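Local coordinates for cysteine S-methyltransferase NleE (Escherichia coli O157:H7, PDB 4R29), which is an S-adenosylmethionine-dependent cysteine methyltransferase that probably methylates a zinc-finger cysteine of host TAB2 and TAB3, thereby blocking NF-kappa-B activation, at residues P120-L125 with I131-F136. The protein carries 1 engineered substitution. Numbering follows the deposited sequence.
Sequences PDLHAL and ICCKIF
L125 N donates to D121 O at 2.8 Å, closing the last turn of helix 120-125, from which the branches of L125 reach I131 and C133. The helix covers one face of the antiparallel sheet in this Rossmann-like fold, and a short link leads from it directly into edge strand 131-137. The axes of segments 120-125 and 131-136 pass 9.4 Å apart at 131°, so the chain doubles back obliquely. On the strand, every second residue (I131, C133, I135) points its CB at the helix, while C132 points away; C132, K134 and F136 hold the neighbouring strand 145-151 by backbone bonds.

At the linked end, I131 lays its branch methyl CG2 against the carbonyl oxygen L125 O, 3.4 Å away, a van der Waals contact. The two methyls of L125 divide between two partners: CD1 lies 3.9 Å from C133 SG, while CD2 faces I131. Cysteine suits this middle position because its short side chain and weakly polar sulfur fit among L122, L125 and V147. W99 and I103 of helix 95-103 also pack on L125, whose side chain is about 10 Å from the bound S-adenosylmethionine. L122 swings CG anti to its backbone N (chi1 170°), which brings a long, branched side chain to the strand, and its CD1 meets I135 CD1 tip to tip at 4.2 Å.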
loop_
_atom_site.group_PDB
_atom_site.type_symbol
_atom_site.label_atom_id
_atom_site.label_comp_id
_atom_site.label_asym_id
_atom_site.label_seq_id
_atom_site.Cartn_x
_atom_site.Cartn_y
_atom_site.Cartn_z
ATOM N N PRO A 120 -4.128 12.527 2.042
ATOM C CA PRO A 120 -3.104 13.328 2.719
ATOM C C PRO A 120 -1.935 12.519 3.285
ATOM O O PRO A 120 -0.805 12.966 3.145
ATOM C CB PRO A 120 -3.890 14.009 3.841
ATOM C CG PRO A 120 -5.251 14.147 3.275
ATOM C CD PRO A 120 -5.479 12.880 2.503
ATOM N N ASP A 121 -2.199 11.372 3.910
ATOM C CA ASP A 121 -1.133 10.522 4.444
ATOM C C ASP A 121 -0.187 10.070 3.335
ATOM O O ASP A 121 1.020 10.030 3.510
ATOM C CB ASP A 121 -1.721 9.274 5.113
ATOM C CG ASP A 121 -2.240 9.545 6.498
ATOM O OD1 ASP A 121 -2.180 10.703 6.948
ATOM O OD2 ASP A 121 -2.711 8.592 7.144
ATOM N N LEU A 122 -0.760 9.685 2.203
ATOM C CA LEU A 122 0.030 9.186 1.095
ATOM C C LEU A 122 0.996 10.290 0.649
ATOM O O LEU A 122 2.168 10.032 0.380
ATOM C CB LEU A 122 -0.886 8.727 -0.056
ATOM C CG LEU A 122 -0.196 8.406 -1.391
ATOM C CD1 LEU A 122 0.901 7.329 -1.204
ATOM C CD2 LEU A 122 -1.194 8.021 -2.526
ATOM N N HIS A 123 0.497 11.522 0.572
ATOM C CA HIS A 123 1.342 12.636 0.150
ATOM C C HIS A 123 2.423 12.955 1.182
ATOM O O HIS A 123 3.566 13.206 0.823
ATOM C CB HIS A 123 0.496 13.863 -0.223
ATOM C CG HIS A 123 -0.196 13.709 -1.538
ATOM N ND1 HIS A 123 -1.318 12.918 -1.702
ATOM C CD2 HIS A 123 0.115 14.176 -2.771
ATOM C CE1 HIS A 123 -1.678 12.928 -2.973
ATOM N NE2 HIS A 123 -0.831 13.683 -3.642
ATOM N N ALA A 124 2.059 12.922 2.461
ATOM C CA ALA A 124 3.019 13.158 3.539
ATOM C C ALA A 124 4.118 12.087 3.556
ATOM O O ALA A 124 5.300 12.391 3.790
ATOM C CB ALA A 124 2.305 13.227 4.902
ATOM N N LEU A 125 3.713 10.839 3.316
ATOM C CA LEU A 125 4.610 9.688 3.341
ATOM C C LEU A 125 5.754 9.849 2.343
ATOM O O LEU A 125 6.910 9.492 2.626
ATOM C CB LEU A 125 3.831 8.432 2.951
ATOM C CG LEU A 125 3.550 7.350 3.972
ATOM C CD1 LEU A 125 3.246 6.077 3.186
ATOM C CD2 LEU A 125 4.735 7.128 4.923
ATOM N N ILE A 131 12.095 7.214 1.939
ATOM C CA ILE A 131 10.812 6.539 1.907
ATOM C C ILE A 131 10.235 6.575 0.490
ATOM O O ILE A 131 9.939 7.649 -0.034
ATOM C CB ILE A 131 9.825 7.199 2.884
ATOM C CG1 ILE A 131 10.408 7.203 4.299
ATOM C CG2 ILE A 131 8.501 6.476 2.868
ATOM C CD1 ILE A 131 10.633 5.826 4.850
ATOM N N CYS A 132 10.088 5.401 -0.125
ATOM C CA CYS A 132 9.502 5.299 -1.460
ATOM C C CYS A 132 8.141 4.584 -1.467
ATOM O O CYS A 132 7.900 3.647 -0.693
ATOM C CB CYS A 132 10.463 4.581 -2.408
ATOM S SG CYS A 132 12.119 5.307 -2.502
ATOM N N CYS A 133 7.259 5.031 -2.355
ATOM C CA CYS A 133 5.961 4.387 -2.553
ATOM C C CYS A 133 5.779 3.970 -4.012
ATOM O O CYS A 133 5.783 4.815 -4.907
ATOM C CB CYS A 133 4.819 5.327 -2.148
ATOM S SG CYS A 133 4.755 5.703 -0.373
ATOM N N LYS A 134 5.632 2.672 -4.254
ATOM C CA LYS A 134 5.212 2.207 -5.573
ATOM C C LYS A 134 3.685 2.162 -5.579
ATOM O O LYS A 134 3.075 1.545 -4.700
ATOM C CB LYS A 134 5.816 0.839 -5.904
ATOM C CG LYS A 134 7.325 0.878 -6.161
ATOM C CD LYS A 134 7.906 -0.525 -6.463
ATOM C CE LYS A 134 9.399 -0.486 -6.813
ATOM N NZ LYS A 134 9.651 -0.145 -8.249
ATOM N N ILE A 135 3.067 2.851 -6.535
ATOM C CA ILE A 135 1.617 3.016 -6.545
ATOM C C ILE A 135 1.035 2.469 -7.832
ATOM O O ILE A 135 1.620 2.647 -8.902
ATOM C CB ILE A 135 1.211 4.499 -6.438
ATOM C CG1 ILE A 135 1.867 5.153 -5.221
ATOM C CG2 ILE A 135 -0.316 4.631 -6.385
ATOM C CD1 ILE A 135 1.793 6.683 -5.206
ATOM N N PHE A 136 -0.112 1.805 -7.727
ATOM C CA PHE A 136 -0.836 1.342 -8.912
ATOM C C PHE A 136 -2.288 1.024 -8.601
ATOM O O PHE A 136 -2.632 0.744 -7.454
ATOM C CB PHE A 136 -0.159 0.131 -9.548
ATOM C CG PHE A 136 0.110 -0.984 -8.589
ATOM C CD1 PHE A 136 1.260 -0.981 -7.809
ATOM C CD2 PHE A 136 -0.772 -2.038 -8.470
ATOM C CE1 PHE A 136 1.524 -2.010 -6.925
ATOM C CE2 PHE A 136 -0.516 -3.079 -7.571
ATOM C CZ PHE A 136 0.638 -3.060 -6.799
#